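Local coordinates for protein lyase/mutase (PDB 4LSB) that is a TIM-barrel enzyme of the lyase/mutase kind that holds a magnesium ion and forms a two-subunit assembly, at residues 59-62 with 63-67; 44-48 with 49-53. All coordinates share one frame; numbering follows the deposited sequence.

Interaction 1: 59-62 with 63-67; sequences AGYA and FSKGQ
F63 and A59 form the tight side of this helix end. A59 O stands 3.0 Å above the plane of the F63 ring, over its centre. CG of F63 is anti to its own carbonyl carbon (chi1 -53°), and this lays one ring face against A59 O, a turn earlier in the helix. A59 O also accepts F63 N at 2.9 Å, with an almost straight N-H...O angle of 168°. One residue thus meets the same oxygen with its amide and with its ring face. At the ring tip, CZ of F63 touches CB of A59 at 4.0 Å. R247 and L250 of helix 244-263 and I278 of the second subunit also pack on F63.

The other side is looser. CB of Y61 leaves away from 63-67, but the ring comes back against K65, which crosses it obliquely. CG of K65 lies 4.1 Å above the ring plane, offset toward the rim, and CE of K65 comes within 3.5 Å of OH of Y61. K65 is exposed, and its chain bends at chi2 and chi4. H80 meets the same ring.

The helix ends in a Schellman motif. Q67 N reaches back to A62 O at 3.0 Å, arriving above the carbonyl plane, while G66 N bonds to F63 O. G66 has the positive phi of the motif. Its own carbonyl oxygen is bonded by R44 of the second subunit.

S64 adds a side-chain bond: OG is 2.7 Å from Y61 O. Its chi1 of 79° puts the hydroxyl between backbone N and carbonyl carbon, facing that oxygen. Y61 O therefore takes two donors, S64 OG and K65 N. A59 follows directly on S58, a magnesium ligand. The chemistry implies a helix ended by backbone hydrogen bonds, the S64 hydroxyl and a glycine.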
loop_
_atom_site.group_PDB
_atom_site.type_symbol
_atom_site.label_atom_id
_atom_site.label_comp_id
_atom_site.label_asym_id
_atom_site.label_seq_id
_atom_site.Cartn_x
_atom_site.Cartn_y
_atom_site.Cartn_z
ATOM N N ALA B 59 -10.086 0.340 7.679
ATOM C CA ALA B 59 -10.118 1.493 6.784
ATOM C C ALA B 59 -8.927 1.563 5.837
ATOM O O ALA B 59 -9.107 1.809 4.625
ATOM C CB ALA B 59 -10.152 2.785 7.563
ATOM N N GLY B 60 -7.723 1.377 6.396
ATOM C CA GLY B 60 -6.483 1.377 5.590
ATOM C C GLY B 60 -6.487 0.266 4.572
ATOM O O GLY B 60 -6.114 0.433 3.385
ATOM N N TYR B 61 -6.972 -0.893 5.016
ATOM C CA TYR B 61 -7.077 -2.033 4.146
ATOM C C TYR B 61 -7.999 -1.756 2.984
ATOM O O TYR B 61 -7.652 -2.061 1.853
ATOM C CB TYR B 61 -7.554 -3.284 4.916
ATOM C CG TYR B 61 -7.782 -4.516 4.041
ATOM C CD1 TYR B 61 -6.747 -5.362 3.738
ATOM C CD2 TYR B 61 -9.046 -4.809 3.517
ATOM C CE1 TYR B 61 -6.937 -6.484 2.944
ATOM C CE2 TYR B 61 -9.247 -5.919 2.701
ATOM C CZ TYR B 61 -8.184 -6.759 2.429
ATOM O OH TYR B 61 -8.368 -7.892 1.639
ATOM N N ALA B 62 -9.166 -1.192 3.283
ATOM C CA ALA B 62 -10.142 -0.845 2.283
ATOM C C ALA B 62 -9.570 0.136 1.293
ATOM O O ALA B 62 -9.706 -0.105 0.109
ATOM C CB ALA B 62 -11.396 -0.288 2.925
ATOM N N PHE B 63 -8.948 1.230 1.756
ATOM C CA PHE B 63 -8.367 2.212 0.849
ATOM C C PHE B 63 -7.366 1.570 -0.116
ATOM O O PHE B 63 -7.367 1.917 -1.317
ATOM C CB PHE B 63 -7.696 3.389 1.590
ATOM C CG PHE B 63 -8.593 4.073 2.592
ATOM C CD1 PHE B 63 -9.978 4.088 2.416
ATOM C CD2 PHE B 63 -8.057 4.696 3.699
ATOM C CE1 PHE B 63 -10.782 4.709 3.356
ATOM C CE2 PHE B 63 -8.848 5.283 4.649
ATOM C CZ PHE B 63 -10.234 5.291 4.457
ATOM N N SER B 64 -6.590 0.605 0.358
ATOM C CA SER B 64 -5.640 -0.089 -0.529
ATOM C C SER B 64 -6.360 -0.821 -1.644
ATOM O O SER B 64 -5.837 -0.962 -2.750
ATOM C CB SER B 64 -4.696 -1.042 0.235
ATOM O OG SER B 64 -5.319 -2.285 0.578
ATOM N N LYS B 65 -7.565 -1.315 -1.351
ATOM C CA LYS B 65 -8.356 -2.013 -2.347
ATOM C C LYS B 65 -9.249 -1.083 -3.193
ATOM O O LYS B 65 -10.024 -1.582 -3.980
ATOM C CB LYS B 65 -9.262 -3.041 -1.668
ATOM C CG LYS B 65 -8.535 -4.100 -0.891
ATOM C CD LYS B 65 -7.727 -5.023 -1.763
ATOM C CE LYS B 65 -6.927 -6.021 -0.931
ATOM N NZ LYS B 65 -5.549 -6.282 -1.494
ATOM N N GLY B 66 -9.156 0.225 -2.982
ATOM C CA GLY B 66 -9.937 1.196 -3.728
ATOM C C GLY B 66 -11.397 1.242 -3.267
ATOM O O GLY B 66 -12.275 1.591 -4.053
ATOM N N GLN B 67 -11.641 0.900 -2.006
ATOM C CA GLN B 67 -13.008 0.824 -1.470
ATOM C C GLN B 67 -13.162 1.718 -0.279
ATOM O O GLN B 67 -12.171 2.003 0.423
ATOM C CB GLN B 67 -13.318 -0.600 -1.024
ATOM C CG GLN B 67 -13.342 -1.603 -2.132
ATOM C CD GLN B 67 -13.159 -3.011 -1.566
ATOM O OE1 GLN B 67 -12.791 -3.175 -0.408
ATOM N NE2 GLN B 67 -13.445 -4.006 -2.358
#

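Interaction 2: 44-48 with 49-53; sequences RLLAM and AGFEA
L46 and F51 meet where helix 40-48 turns into the loop after it. CD2 of L46 touches CE2 of F51 at 3.9 Å. The carbonyl oxygen of L46 does two jobs. It accepts F51 N at 3.2 Å, and it lies in the plane of the F51 ring at its edge, 3.4 Å from CD2. CG of F51 is anti to its carbonyl carbon (chi1 -71°), which brings this edge to the helix end.

The backbone sets up the pair. The bonds F51 N to L46 O and G50 N to A47 O make a Schellman motif. G50 has the positive phi, and at its backbone angles a CB would press on the carbonyl oxygen of A49, so glycine fits here. G50 N approaches A47 O from above the carbonyl plane, at 3.0 Å. Just before it, A49 N bonds to L45 O in the helical pattern. A water bridges the turn, donating to A47 O at 2.7 Å and to F51 O at 2.6 Å.

Further out, P37 packs on L46 and P35 on F51. R261 of the second subunit makes a cation-pi contact with F51, and F253 of that subunit packs on L45 and L46. L45 and M48 pack against W281 and F282 of helix 275-283. F51 touches strand 32-34, and the chain runs on past helix 14-25 into strand 54-55.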
loop_
_atom_site.group_PDB
_atom_site.type_symbol
_atom_site.label_atom_id
_atom_site.label_comp_id
_atom_site.label_asym_id
_atom_site.label_seq_id
_atom_site.Cartn_x
_atom_site.Cartn_y
_atom_site.Cartn_z
ATOM N N ARG B 44 6.366 -4.404 8.183
ATOM C CA ARG B 44 7.810 -4.485 8.297
ATOM C C ARG B 44 8.479 -3.196 8.788
ATOM O O ARG B 44 9.295 -3.249 9.758
ATOM C CB ARG B 44 8.456 -4.921 6.965
ATOM C CG ARG B 44 8.205 -6.380 6.636
ATOM C CD ARG B 44 9.210 -6.933 5.649
ATOM N NE ARG B 44 10.501 -7.167 6.296
ATOM C CZ ARG B 44 11.607 -7.546 5.664
ATOM N NH1 ARG B 44 11.594 -7.841 4.388
ATOM N NH2 ARG B 44 12.718 -7.719 6.357
ATOM N N LEU B 45 8.083 -2.073 8.181
ATOM C CA LEU B 45 8.705 -0.797 8.485
ATOM C C LEU B 45 8.382 -0.362 9.900
ATOM O O LEU B 45 9.225 0.166 10.602
ATOM C CB LEU B 45 8.257 0.267 7.520
ATOM C CG LEU B 45 8.787 0.023 6.079
ATOM C CD1 LEU B 45 8.082 0.960 5.123
ATOM C CD2 LEU B 45 10.318 0.199 6.011
ATOM N N LEU B 46 7.155 -0.593 10.350
ATOM C CA LEU B 46 6.852 -0.283 11.755
ATOM C C LEU B 46 7.634 -1.130 12.760
ATOM O O LEU B 46 8.020 -0.637 13.825
ATOM C CB LEU B 46 5.332 -0.356 12.026
ATOM C CG LEU B 46 4.463 0.642 11.211
ATOM C CD1 LEU B 46 3.013 0.250 11.282
ATOM C CD2 LEU B 46 4.648 2.122 11.653
ATOM N N ALA B 47 7.888 -2.398 12.466
ATOM C CA ALA B 47 8.715 -3.191 13.365
ATOM C C ALA B 47 10.147 -2.647 13.395
ATOM O O ALA B 47 10.767 -2.500 14.439
ATOM C CB ALA B 47 8.729 -4.639 12.953
ATOM N N MET B 48 10.653 -2.362 12.219
ATOM C CA MET B 48 11.990 -1.816 12.090
ATOM C C MET B 48 12.091 -0.474 12.803
ATOM O O MET B 48 13.154 -0.170 13.334
ATOM C CB MET B 48 12.386 -1.660 10.629
ATOM C CG MET B 48 12.596 -2.957 9.875
ATOM S SD MET B 48 12.735 -2.578 8.112
ATOM C CE MET B 48 12.932 -4.259 7.499
ATOM N N ALA B 49 11.012 0.301 12.833
ATOM C CA ALA B 49 10.955 1.578 13.573
ATOM C C ALA B 49 10.995 1.417 15.127
ATOM O O ALA B 49 11.156 2.394 15.866
ATOM C CB ALA B 49 9.711 2.363 13.216
ATOM N N GLY B 50 10.769 0.221 15.616
ATOM C CA GLY B 50 10.785 -0.003 17.051
ATOM C C GLY B 50 9.443 -0.162 17.726
ATOM O O GLY B 50 9.400 -0.304 18.933
ATOM N N PHE B 51 8.346 -0.210 16.968
ATOM C CA PHE B 51 7.026 -0.422 17.605
ATOM C C PHE B 51 6.966 -1.844 18.140
ATOM O O PHE B 51 7.731 -2.737 17.678
ATOM C CB PHE B 51 5.887 -0.068 16.678
ATOM C CG PHE B 51 5.765 1.392 16.438
ATOM C CD1 PHE B 51 5.194 2.212 17.393
ATOM C CD2 PHE B 51 6.257 1.952 15.260
ATOM C CE1 PHE B 51 5.073 3.588 17.162
ATOM C CE2 PHE B 51 6.183 3.335 15.058
ATOM C CZ PHE B 51 5.578 4.146 16.017
ATOM N N GLU B 52 6.154 -2.029 19.183
ATOM C CA GLU B 52 6.121 -3.314 19.905
ATOM C C GLU B 52 4.881 -4.165 19.620
ATOM O O GLU B 52 4.794 -5.311 20.075
ATOM C CB GLU B 52 6.247 -3.064 21.397
ATOM C CG GLU B 52 7.681 -2.732 21.805
ATOM C CD GLU B 52 7.751 -2.316 23.255
ATOM O OE1 GLU B 52 7.999 -3.196 24.095
ATOM O OE2 GLU B 52 7.523 -1.155 23.580
ATOM N N ALA B 53 3.956 -3.605 18.870
ATOM C CA ALA B 53 2.743 -4.301 18.469
ATOM C C ALA B 53 2.219 -3.603 17.274
ATOM O O ALA B 53 2.582 -2.448 17.031
ATOM C CB ALA B 53 1.743 -4.216 19.587
HETATM O O HOH W 1 9.986 -3.637 16.768
#

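In the fold
Both contacts are C-terminal helix ends closed by a Schellman motif with glycine at the positive-phi position. Interaction 2 precedes interaction 1 in the chain, and their centres are about 21 Å apart. Both are partly buried and both touch the second subunit. The R44–G66 bond joins interaction 2 of one copy to interaction 1 of the other across the interface. The chemistry differs. Interaction 1 begins beside the magnesium site, and its K65 and Q67 are exposed to solvent. Interaction 2 has no exposed residue among those that touch; it leads into strand 54-55 of the barrel, and a water bridges its turn.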